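Local coordinates for p800 reaction center core protein (Heliobacterium modesticaldum, PDB 5V8K), which probably drives light-induced charge separation as the core subunit of a homodimeric photosynthetic reaction center that carries bacteriochlorophylls and a [4Fe-4S] cluster, at residues V21-I26 with V99-E104; S375-V380 with C462-F467; G139-S144 with H227-F232. All coordinates share one frame; numbering follows the deposited sequence.

All three contacts are largely buried, and each ties a loop to another part of the chain; no helix or loop is common to any two. Contacts 1 and 2 lie on opposite sides of the chain's centre, their own centres about 53 Å apart. Contact 1 is ionic and polar, with a lysine and a magnesium-binding glutamate. Contact 2 pairs one sound hydrogen bond with tryptophan packing at a helix start. Contact 3 meets by van der Waals touch. Contacts 1 and 3 each have one exposed residue at the margin, contact 2 none. A bacteriochlorophyll borders each: by its metal and an ester oxygen in contact 1, its tail in contact 2, its ester groups in contact 3.

Contact 1 (V21-I26 with V99-E104); sequences VLKAHI and VKSPAE. With GBF (Bacteriochlorophyll g), chain L.
K23 reaches from helix 18-39 to the first turn of helix 102-108 and the loop before it, where NZ meets V99 and S101 of the loop and E104 of the helix. The lysine chain turns at chi2 (-72°), which sets the direction of CD, and runs extended from there to NZ. The bond to S101 OG, with NZ and OG 2.8 Å apart, is not weak, unlike the other two across the contact: that to V99 O and the hydrogen bond of the salt bridge from NZ to E104 OE2 at 3.2 Å. F96 O is a further acceptor. The E104 side chain crosses K23 obliquely, its CG anti to the backbone N (chi1 172°), and divides its carboxylate: OE2 faces the lysine while OE1 binds the magnesium of bacteriochlorophyll g at 2.4 Å. This is a carboxylate-ligated chlorophyll site, and helix 18-39 also carries H25, whose NE2 ligates the magnesium of another bacteriochlorophyll. S101 sits at the N-cap position of helix 102-108, yet its OG accepts from K23 and donates to the pigment's O2A at 2.7 Å. A methionine in place of K23 would probably leave E104 OE2 without its cationic mate and take a partner from S101 OG and V99 O. Alongside the polar cluster, L22 CD2 packs on E104 CD at 3.5 Å, and I26 CD1 rests 3.8 Å from C3B of the macrocycle.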
# COMPACT_ATOMS: atom_id res chain seq x y z
N VAL A 21 32.54 22.18 12.12
CA VAL A 21 32.41 21.30 10.97
C VAL A 21 33.51 20.25 10.99
O VAL A 21 33.25 19.05 10.83
CB VAL A 21 32.42 22.12 9.66
CG1 VAL A 21 32.50 21.18 8.46
CG2 VAL A 21 31.13 22.92 9.55
N LEU A 22 34.74 20.69 11.22
CA LEU A 22 35.85 19.75 11.33
C LEU A 22 35.61 18.73 12.42
O LEU A 22 35.87 17.54 12.24
CB LEU A 22 37.17 20.49 11.58
CG LEU A 22 38.39 19.57 11.41
CD1 LEU A 22 38.61 19.18 9.93
CD2 LEU A 22 39.61 20.23 11.98
N LYS A 23 35.09 19.17 13.57
CA LYS A 23 34.80 18.23 14.65
C LYS A 23 33.74 17.23 14.23
O LYS A 23 33.83 16.05 14.57
CB LYS A 23 34.35 18.98 15.89
CG LYS A 23 35.46 19.85 16.50
CD LYS A 23 36.54 19.04 17.18
CE LYS A 23 37.69 19.96 17.55
NZ LYS A 23 38.82 19.18 18.06
N ALA A 24 32.73 17.68 13.48
CA ALA A 24 31.73 16.75 12.98
C ALA A 24 32.35 15.73 12.05
O ALA A 24 32.02 14.55 12.12
CB ALA A 24 30.61 17.52 12.28
N HIS A 25 33.29 16.16 11.20
CA HIS A 25 33.97 15.23 10.31
C HIS A 25 34.79 14.21 11.10
O HIS A 25 34.78 13.02 10.78
CB HIS A 25 34.87 15.99 9.35
CG HIS A 25 34.13 16.74 8.29
ND1 HIS A 25 34.78 17.43 7.30
CD2 HIS A 25 32.80 16.91 8.06
CE1 HIS A 25 33.90 18.00 6.50
NE2 HIS A 25 32.69 17.72 6.96
N ILE A 26 35.53 14.67 12.11
CA ILE A 26 36.27 13.76 12.98
C ILE A 26 35.31 12.74 13.61
O ILE A 26 35.57 11.53 13.56
CB ILE A 26 37.03 14.56 14.05
CG1 ILE A 26 38.03 15.51 13.38
CG2 ILE A 26 37.74 13.61 15.07
CD1 ILE A 26 38.90 16.32 14.35
N VAL A 99 36.15 17.69 22.08
CA VAL A 99 36.87 18.73 22.80
C VAL A 99 37.15 19.87 21.83
O VAL A 99 37.32 19.66 20.62
CB VAL A 99 38.19 18.25 23.42
CG1 VAL A 99 37.94 17.12 24.42
CG2 VAL A 99 39.15 17.80 22.33
N LYS A 100 37.20 21.08 22.36
CA LYS A 100 37.45 22.25 21.54
C LYS A 100 38.96 22.42 21.38
O LYS A 100 39.73 22.16 22.31
CB LYS A 100 36.82 23.48 22.19
CG LYS A 100 36.90 24.74 21.36
CD LYS A 100 35.93 25.79 21.85
CE LYS A 100 35.99 25.97 23.37
NZ LYS A 100 37.38 26.27 23.84
N SER A 101 39.38 22.81 20.18
CA SER A 101 40.80 22.96 19.84
C SER A 101 41.00 24.33 19.20
O SER A 101 41.02 24.48 17.97
CB SER A 101 41.25 21.82 18.92
OG SER A 101 40.86 20.56 19.46
N PRO A 102 41.20 25.37 20.03
CA PRO A 102 41.29 26.74 19.48
C PRO A 102 42.42 26.95 18.49
O PRO A 102 42.24 27.68 17.51
CB PRO A 102 41.48 27.59 20.74
CG PRO A 102 40.95 26.78 21.85
CD PRO A 102 41.22 25.35 21.49
N ALA A 103 43.59 26.35 18.70
CA ALA A 103 44.66 26.47 17.72
C ALA A 103 44.25 25.84 16.39
O ALA A 103 44.47 26.42 15.32
CB ALA A 103 45.95 25.84 18.24
N GLU A 104 43.65 24.65 16.45
CA GLU A 104 43.12 24.05 15.24
C GLU A 104 42.14 24.99 14.55
O GLU A 104 42.19 25.17 13.33
CB GLU A 104 42.48 22.70 15.60
CG GLU A 104 41.71 21.98 14.53
CD GLU A 104 41.13 20.68 15.08
OE1 GLU A 104 41.83 19.65 15.07
OE2 GLU A 104 39.99 20.70 15.56
MG GBF L . 43.74 18.50 14.24
CHA GBF L . 45.69 20.03 16.72
CHB GBF L . 43.42 15.85 16.21
CHC GBF L . 42.49 16.92 11.45
CHD GBF L . 44.58 21.33 12.21
NA GBF L . 44.37 18.03 16.05
C1A GBF L . 45.08 18.69 16.97
C2A GBF L . 45.00 18.22 18.40
C3A GBF L . 44.69 16.76 18.08
C4A GBF L . 44.10 16.90 16.70
CMA GBF L . 45.95 15.89 18.02
CAA GBF L . 43.94 18.80 19.33
CBA GBF L . 44.30 18.42 20.76
CGA GBF L . 43.17 18.73 21.71
O1A GBF L . 43.23 18.25 22.83
O2A GBF L . 42.44 19.97 21.56
NB GBF L . 42.94 16.65 13.92
C1B GBF L . 42.94 15.67 14.82
C2B GBF L . 42.36 14.56 14.25
C3B GBF L . 42.10 14.86 12.91
C4B GBF L . 42.55 16.18 12.74
CMB GBF L . 42.08 13.28 14.98
CAB GBF L . 41.49 13.99 11.88
CBB GBF L . 41.11 12.72 11.98
NC GBF L . 43.64 19.01 12.27
C1C GBF L . 43.03 18.30 11.31
C2C GBF L . 42.78 18.80 9.93
C3C GBF L . 43.42 20.07 10.33
C4C GBF L . 43.89 20.16 11.62
CMC GBF L . 43.58 17.96 8.92
CAC GBF L . 43.57 21.22 9.40
CBC GBF L . 43.05 21.19 7.99
ND GBF L . 44.82 20.21 14.30
C1D GBF L . 45.10 21.29 13.59
C2D GBF L . 46.02 22.51 14.17
C3D GBF L . 46.13 21.82 15.36
C4D GBF L . 45.48 20.56 15.46
CMD GBF L . 46.53 23.83 13.70
CAD GBF L . 46.62 22.17 16.71
OBD GBF L . 47.49 23.00 17.16
CBD GBF L . 46.32 21.04 17.62
CGD GBF L . 47.57 20.47 18.19
O1D GBF L . 48.38 19.95 17.44
O2D GBF L . 47.87 20.53 19.60
CED GBF L . 46.97 21.16 20.51

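Contact 2 (S375-V380 with C462-F467); sequences SISEFV and CWMGSF. With GB0 (Bacteriochlorophyll g'), chain C.
S377 and M464 meet where the backbones come nearest, and M464 N donates to S377 OG at 2.9 Å with an N-H...O angle of 155°. The hydroxyl is placed there by a first torsion that sets OG anti to the backbone N (chi1 -176°); OG also touches M464 CB. Beyond CB, the M464 chain bends at both chi2 and chi3 and leads away from the helix, bringing CE 3.6 Å from C15 in the tail of bacteriochlorophyll g'. The carbonyl of M464 faces V380, whose CG1 is 3.1 Å from M464 O. W463 packs on the same serine and on I376: S377 CB lies over one face of its indole, offset toward the rim, and I376 CG2 approaches CZ2 at 3.5 Å, the two side chains crossing at about a right angle. The indole NE1 is bonded to Y358 OH. S375 and E378 form a capping box, S377 N donating to S375 OG and S375 N to E378 OE1. The contact thus joins the N-terminal end of helix 376-401 to the loop between helices 449-459 and 475-488, with S466, F467 and G465 bonded to D343, T340 and N339 at the end of helix 311-344.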
# COMPACT_ATOMS: atom_id res chain seq x y z
N SER A 375 17.69 -11.16 -24.02
CA SER A 375 16.38 -11.66 -24.42
C SER A 375 15.33 -10.58 -24.12
O SER A 375 15.66 -9.46 -23.71
CB SER A 375 16.07 -12.94 -23.66
OG SER A 375 15.79 -12.60 -22.30
N ILE A 376 14.05 -10.95 -24.25
CA ILE A 376 12.97 -10.04 -23.90
C ILE A 376 13.09 -9.61 -22.45
O ILE A 376 12.65 -8.51 -22.09
CB ILE A 376 11.59 -10.69 -24.22
CG1 ILE A 376 10.43 -9.75 -23.89
CG2 ILE A 376 11.39 -11.97 -23.48
CD1 ILE A 376 10.36 -8.56 -24.86
N SER A 377 13.70 -10.45 -21.60
CA SER A 377 13.87 -10.11 -20.18
C SER A 377 14.75 -8.88 -20.02
O SER A 377 14.39 -7.95 -19.31
CB SER A 377 14.46 -11.29 -19.38
OG SER A 377 14.55 -11.00 -17.99
N GLU A 378 15.92 -8.87 -20.66
CA GLU A 378 16.77 -7.68 -20.67
C GLU A 378 16.10 -6.49 -21.39
O GLU A 378 16.20 -5.35 -20.92
CB GLU A 378 18.10 -7.99 -21.35
CG GLU A 378 19.09 -8.67 -20.49
CD GLU A 378 18.86 -10.17 -20.32
OE1 GLU A 378 18.19 -10.80 -21.20
OE2 GLU A 378 19.35 -10.71 -19.29
N PHE A 379 15.47 -6.71 -22.54
CA PHE A 379 14.84 -5.58 -23.24
C PHE A 379 13.82 -4.88 -22.34
O PHE A 379 13.90 -3.66 -22.14
CB PHE A 379 14.19 -6.05 -24.55
CG PHE A 379 13.51 -4.91 -25.33
CD1 PHE A 379 14.22 -4.17 -26.26
CD2 PHE A 379 12.18 -4.59 -25.12
CE1 PHE A 379 13.62 -3.13 -26.98
CE2 PHE A 379 11.56 -3.55 -25.83
CZ PHE A 379 12.29 -2.81 -26.76
N VAL A 380 12.89 -5.64 -21.75
CA VAL A 380 11.88 -5.04 -20.87
C VAL A 380 12.54 -4.42 -19.63
O VAL A 380 12.23 -3.29 -19.24
CB VAL A 380 10.81 -6.07 -20.50
CG1 VAL A 380 9.85 -5.54 -19.39
CG2 VAL A 380 10.06 -6.49 -21.71
N CYS A 462 14.88 -12.76 -11.68
CA CYS A 462 13.51 -12.77 -12.19
C CYS A 462 13.47 -12.78 -13.72
O CYS A 462 14.29 -12.14 -14.39
CB CYS A 462 12.71 -11.57 -11.73
SG CYS A 462 12.26 -11.62 -10.05
N TRP A 463 12.49 -13.49 -14.26
CA TRP A 463 12.10 -13.31 -15.65
C TRP A 463 11.42 -11.95 -15.81
O TRP A 463 10.40 -11.68 -15.16
CB TRP A 463 11.18 -14.45 -16.09
CG TRP A 463 10.70 -14.36 -17.52
CD1 TRP A 463 9.43 -14.07 -17.95
CD2 TRP A 463 11.48 -14.57 -18.69
NE1 TRP A 463 9.38 -14.13 -19.32
CE2 TRP A 463 10.62 -14.42 -19.80
CE3 TRP A 463 12.82 -14.89 -18.91
CZ2 TRP A 463 11.06 -14.56 -21.09
CZ3 TRP A 463 13.25 -15.03 -20.18
CH2 TRP A 463 12.37 -14.87 -21.27
N MET A 464 12.00 -11.07 -16.60
CA MET A 464 11.46 -9.73 -16.71
C MET A 464 10.67 -9.53 -18.01
O MET A 464 10.27 -8.41 -18.33
CB MET A 464 12.60 -8.72 -16.55
CG MET A 464 13.30 -8.80 -15.15
SD MET A 464 12.20 -8.43 -13.75
CE MET A 464 12.10 -6.66 -13.89
N GLY A 465 10.39 -10.61 -18.73
CA GLY A 465 9.48 -10.54 -19.85
C GLY A 465 8.01 -10.50 -19.49
O GLY A 465 7.18 -10.21 -20.35
N SER A 466 7.69 -10.71 -18.21
CA SER A 466 6.34 -10.97 -17.75
C SER A 466 6.34 -10.71 -16.25
O SER A 466 7.37 -10.80 -15.60
CB SER A 466 5.93 -12.42 -18.09
OG SER A 466 4.65 -12.74 -17.55
N PHE A 467 5.16 -10.39 -15.70
CA PHE A 467 5.06 -10.22 -14.26
C PHE A 467 4.85 -11.56 -13.54
O PHE A 467 5.06 -11.63 -12.32
CB PHE A 467 3.91 -9.24 -13.87
CG PHE A 467 4.01 -7.88 -14.48
CD1 PHE A 467 5.22 -7.24 -14.60
CD2 PHE A 467 2.86 -7.23 -14.95
CE1 PHE A 467 5.31 -5.99 -15.15
CE2 PHE A 467 2.94 -5.98 -15.50
CZ PHE A 467 4.18 -5.35 -15.61
C1 GB0 C . 6.55 -0.05 -5.08
C2 GB0 C . 7.20 -0.96 -6.09
C3 GB0 C . 6.62 -2.11 -6.35
C4 GB0 C . 5.36 -2.52 -5.68
C5 GB0 C . 7.28 -2.99 -7.33
C6 GB0 C . 6.31 -3.35 -8.42
NB GB0 C . 1.91 -6.50 0.50
ND GB0 C . 5.57 -7.79 -0.29
C10 GB0 C . 8.42 -4.77 -11.32
C11 GB0 C . 8.16 -4.42 -12.77
C12 GB0 C . 8.52 -5.60 -13.65
C13 GB0 C . 8.79 -5.40 -14.95
C14 GB0 C . 8.78 -4.04 -15.54
C15 GB0 C . 9.09 -6.54 -15.88
C1A GB0 C . 5.56 -4.70 -0.59
C1B GB0 C . 1.55 -5.26 0.82
C1C GB0 C . 2.18 -9.58 0.47
C1D GB0 C . 6.25 -8.90 -0.29
C2A GB0 C . 5.77 -3.22 -0.34
C2B GB0 C . 0.25 -5.30 1.27
C2C GB0 C . 1.87 -11.03 0.42
C2D GB0 C . 7.78 -9.00 -0.66
C3A GB0 C . 4.63 -2.92 0.60
C3B GB0 C . -0.19 -6.61 1.24
C3C GB0 C . 3.31 -11.27 0.22
C3D GB0 C . 7.79 -7.62 -0.87
C4A GB0 C . 3.83 -4.17 0.38
C4B GB0 C . 0.90 -7.35 0.80
C4C GB0 C . 4.13 -10.16 0.20
C4D GB0 C . 6.57 -6.91 -0.65
C7 GB0 C . 7.03 -4.27 -9.37
C8 GB0 C . 7.72 -3.80 -10.41
C9 GB0 C . 7.85 -2.32 -10.62
CAA GB0 C . 5.70 -2.38 -1.61
CAB GB0 C . -1.59 -6.94 1.64
CAC GB0 C . 3.94 -12.60 0.03
CAD GB0 C . 8.80 -6.65 -1.28
CBA GB0 C . 6.08 -0.93 -1.34
CBB GB0 C . -2.06 -8.11 1.95
CBC GB0 C . 3.15 -13.89 0.05
CBD GB0 C . 8.16 -5.30 -1.29
CED GB0 C . 9.67 -3.43 -4.18
CGA GB0 C . 6.09 -0.12 -2.61
CGD GB0 C . 8.28 -4.79 -2.68
CHA GB0 C . 6.77 -5.53 -0.82
CHB GB0 C . 2.49 -4.14 0.68
CHC GB0 C . 0.92 -8.83 0.67
CHD GB0 C . 5.58 -10.18 -0.00
CMA GB0 C . 5.00 -2.81 2.10
CMB GB0 C . -0.62 -4.16 1.65
CMC GB0 C . 1.33 -11.49 1.78
CMD GB0 C . 8.76 -10.09 -0.76
NA GB0 C . 4.52 -5.25 0.04
NC GB0 C . 3.39 -9.06 0.35
O1A GB0 C . 5.37 0.86 -2.77
O1D GB0 C . 7.58 -5.15 -3.62
O2A GB0 C . 6.72 -0.67 -3.80
O2D GB0 C . 9.31 -3.84 -2.88
OBD GB0 C . 10.05 -6.71 -1.53
MG GB0 C . 3.85 -7.08 0.38

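Contact 3 (G139-S144 with H227-F232); sequences GILGPS and HPQLGF. With GBF (Bacteriochlorophyll g), chain Q.
Q229, the residue that L141 and P143 touch across the contact, donates its backbone N-H to ND1 of H227, with N and ND1 3.1 Å apart and the donor near the imidazole plane. This bond lies within a turn of the loop between helices 200-224 and 234-240, which meets the start of a small two-stranded antiparallel sheet, 140-141 with 147-148, just beyond helix 113-137. Both elements follow helices predicted to span the membrane. G139, with positive phi, leaves helix 113-137 and leads into the strand.

Q229 has the largest share of the buried surface. Its CG sits 3.4 Å from L141 O, and its chain bends at chi2, 95°, which lies away from the staggered positions. The amide comes to rest against P143, NE2 being 3.8 Å from P143 CA, and the two side chains cross at about a right angle. No hydrogen bond joins the two segments; Q67 bridges them, its NE2 bonded to Q229 O and its backbone to L141.

I140 supplies the apolar half. Its CG1 stands between the backbone N and the carbonyl carbon (chi1 61°), and CD1 beyond it meets L230 CD2 at 3.9 Å, again with crossed side chains. The other branch, CG2, lies 3.8 Å from the ester methyl CED of a bacteriochlorophyll g that is also hydrogen-bonded to R64. L230 O accepts from W225 NE1. Farther along the loop, the ring of F232 turns one face to the pigment's other ester, its CZ 3.4 Å from CGA.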
# COMPACT_ATOMS: atom_id res chain seq x y z
N GLY A 139 50.60 -9.17 1.24
CA GLY A 139 49.73 -10.01 0.46
C GLY A 139 48.27 -9.91 0.87
O GLY A 139 47.89 -9.21 1.81
N ILE A 140 47.46 -10.61 0.09
CA ILE A 140 46.07 -10.85 0.38
C ILE A 140 45.82 -12.33 0.15
O ILE A 140 46.72 -13.07 -0.21
CB ILE A 140 45.13 -10.00 -0.51
CG1 ILE A 140 45.32 -10.32 -2.00
CG2 ILE A 140 45.36 -8.50 -0.29
CD1 ILE A 140 44.21 -9.73 -2.87
N LEU A 141 44.57 -12.75 0.33
CA LEU A 141 44.25 -14.13 0.01
C LEU A 141 44.65 -14.43 -1.43
O LEU A 141 44.38 -13.65 -2.35
CB LEU A 141 42.76 -14.39 0.23
CG LEU A 141 42.31 -15.84 0.01
CD1 LEU A 141 42.85 -16.71 1.10
CD2 LEU A 141 40.77 -15.91 -0.05
N GLY A 142 45.37 -15.54 -1.62
CA GLY A 142 45.81 -15.96 -2.92
C GLY A 142 45.01 -17.15 -3.45
O GLY A 142 44.12 -17.68 -2.77
N PRO A 143 45.31 -17.58 -4.67
CA PRO A 143 44.50 -18.64 -5.30
C PRO A 143 44.58 -19.95 -4.57
O PRO A 143 43.72 -20.81 -4.77
CB PRO A 143 45.08 -18.76 -6.71
CG PRO A 143 45.96 -17.58 -6.89
CD PRO A 143 46.42 -17.14 -5.54
N SER A 144 45.59 -20.13 -3.73
CA SER A 144 45.81 -21.37 -3.01
C SER A 144 45.12 -21.38 -1.65
O SER A 144 45.38 -22.29 -0.86
CB SER A 144 47.30 -21.57 -2.81
OG SER A 144 47.83 -20.50 -2.04
N HIS A 227 36.18 -11.74 -10.16
CA HIS A 227 37.39 -12.48 -9.83
C HIS A 227 37.41 -12.85 -8.34
O HIS A 227 37.06 -12.02 -7.49
CB HIS A 227 38.61 -11.64 -10.21
CG HIS A 227 39.90 -12.36 -10.07
ND1 HIS A 227 40.43 -12.69 -8.85
CD2 HIS A 227 40.80 -12.77 -11.00
CE1 HIS A 227 41.58 -13.31 -9.03
NE2 HIS A 227 41.83 -13.37 -10.32
N PRO A 228 37.80 -14.08 -7.99
CA PRO A 228 37.59 -14.56 -6.61
C PRO A 228 38.49 -13.92 -5.56
O PRO A 228 38.13 -13.97 -4.38
CB PRO A 228 37.84 -16.07 -6.71
CG PRO A 228 38.56 -16.30 -8.00
CD PRO A 228 38.11 -15.17 -8.92
N GLN A 229 39.62 -13.32 -5.92
CA GLN A 229 40.46 -12.63 -4.95
C GLN A 229 40.69 -11.17 -5.26
O GLN A 229 40.77 -10.37 -4.33
CB GLN A 229 41.83 -13.32 -4.84
CG GLN A 229 41.78 -14.74 -4.32
CD GLN A 229 41.75 -15.79 -5.42
OE1 GLN A 229 42.32 -15.61 -6.51
NE2 GLN A 229 41.09 -16.91 -5.14
N LEU A 230 40.78 -10.81 -6.54
CA LEU A 230 41.06 -9.46 -6.99
C LEU A 230 39.81 -8.69 -7.38
O LEU A 230 39.91 -7.54 -7.82
CB LEU A 230 42.04 -9.50 -8.18
CG LEU A 230 43.35 -10.29 -7.96
CD1 LEU A 230 44.19 -10.28 -9.21
CD2 LEU A 230 44.14 -9.70 -6.79
N GLY A 231 38.64 -9.30 -7.22
CA GLY A 231 37.37 -8.67 -7.54
C GLY A 231 36.34 -9.01 -6.48
O GLY A 231 36.70 -9.45 -5.40
N PHE A 232 35.06 -8.87 -6.77
CA PHE A 232 34.02 -9.10 -5.78
C PHE A 232 33.60 -10.55 -5.68
O PHE A 232 32.66 -10.87 -4.95
CB PHE A 232 32.81 -8.21 -6.09
CG PHE A 232 33.14 -6.78 -6.10
CD1 PHE A 232 33.21 -6.08 -4.91
CD2 PHE A 232 33.41 -6.12 -7.28
CE1 PHE A 232 33.54 -4.74 -4.89
CE2 PHE A 232 33.73 -4.80 -7.29
CZ PHE A 232 33.81 -4.10 -6.08
MG GBF Q . 41.42 -0.82 -4.48
CHA GBF Q . 40.90 -3.17 -1.96
CHB GBF Q . 40.54 -3.07 -6.72
CHC GBF Q . 41.29 1.85 -6.66
CHD GBF Q . 42.36 1.45 -1.88
NA GBF Q . 40.80 -2.69 -4.36
C1A GBF Q . 40.63 -3.57 -3.37
C2A GBF Q . 39.80 -4.77 -3.70
C3A GBF Q . 40.32 -4.91 -5.14
C4A GBF Q . 40.57 -3.47 -5.43
CMA GBF Q . 41.60 -5.72 -5.30
CAA GBF Q . 38.32 -4.40 -3.57
CBA GBF Q . 37.38 -5.26 -4.38
CGA GBF Q . 37.17 -4.69 -5.77
O1A GBF Q . 37.14 -5.45 -6.72
O2A GBF Q . 37.34 -3.27 -6.02
NB GBF Q . 40.87 -0.65 -6.43
C1B GBF Q . 40.68 -1.68 -7.25
C2B GBF Q . 40.64 -1.21 -8.56
C3B GBF Q . 40.84 0.17 -8.50
C4B GBF Q . 41.01 0.47 -7.15
CMB GBF Q . 40.41 -2.07 -9.78
CAB GBF Q . 40.88 1.16 -9.60
CBB GBF Q . 40.83 0.96 -10.90
NC GBF Q . 41.78 1.18 -4.29
C1C GBF Q . 41.66 2.12 -5.24
C2C GBF Q . 41.93 3.57 -5.05
C3C GBF Q . 42.20 3.28 -3.64
C4C GBF Q . 42.13 1.95 -3.24
CMC GBF Q . 43.19 3.96 -5.83
CAC GBF Q . 42.56 4.33 -2.67
CBC GBF Q . 42.64 5.79 -3.04
ND GBF Q . 41.64 -0.74 -2.48
C1D GBF Q . 42.02 0.08 -1.52
C2D GBF Q . 42.06 -0.37 0.03
C3D GBF Q . 41.60 -1.64 -0.36
C4D GBF Q . 41.36 -1.87 -1.73
CMD GBF Q . 42.44 0.30 1.32
CAD GBF Q . 41.30 -2.93 0.32
OBD GBF Q . 41.29 -3.35 1.53
CBD GBF Q . 40.75 -3.88 -0.68
CGD GBF Q . 41.46 -5.21 -0.65
O1D GBF Q . 42.41 -5.51 -1.36
O2D GBF Q . 40.99 -6.22 0.22
CED GBF Q . 41.72 -7.47 0.22
C1 GBF Q . 36.95 -2.74 -7.30
C2 GBF Q . 37.27 -1.27 -7.35
C3 GBF Q . 36.42 -0.34 -7.79
C4 GBF Q . 35.07 -0.73 -8.30
C5 GBF Q . 36.81 1.12 -7.75
C6 GBF Q . 35.99 1.81 -6.67
C7 GBF Q . 36.37 3.27 -6.58
C8 GBF Q . 35.81 4.23 -7.34
C9 GBF Q . 34.75 3.90 -8.35
C10 GBF Q . 36.19 5.70 -7.22
C11 GBF Q . 37.17 6.01 -6.09
C12 GBF Q . 37.36 7.50 -5.99
C13 GBF Q . 38.51 8.08 -5.65
C14 GBF Q . 39.74 7.27 -5.32
C15 GBF Q . 38.60 9.57 -5.57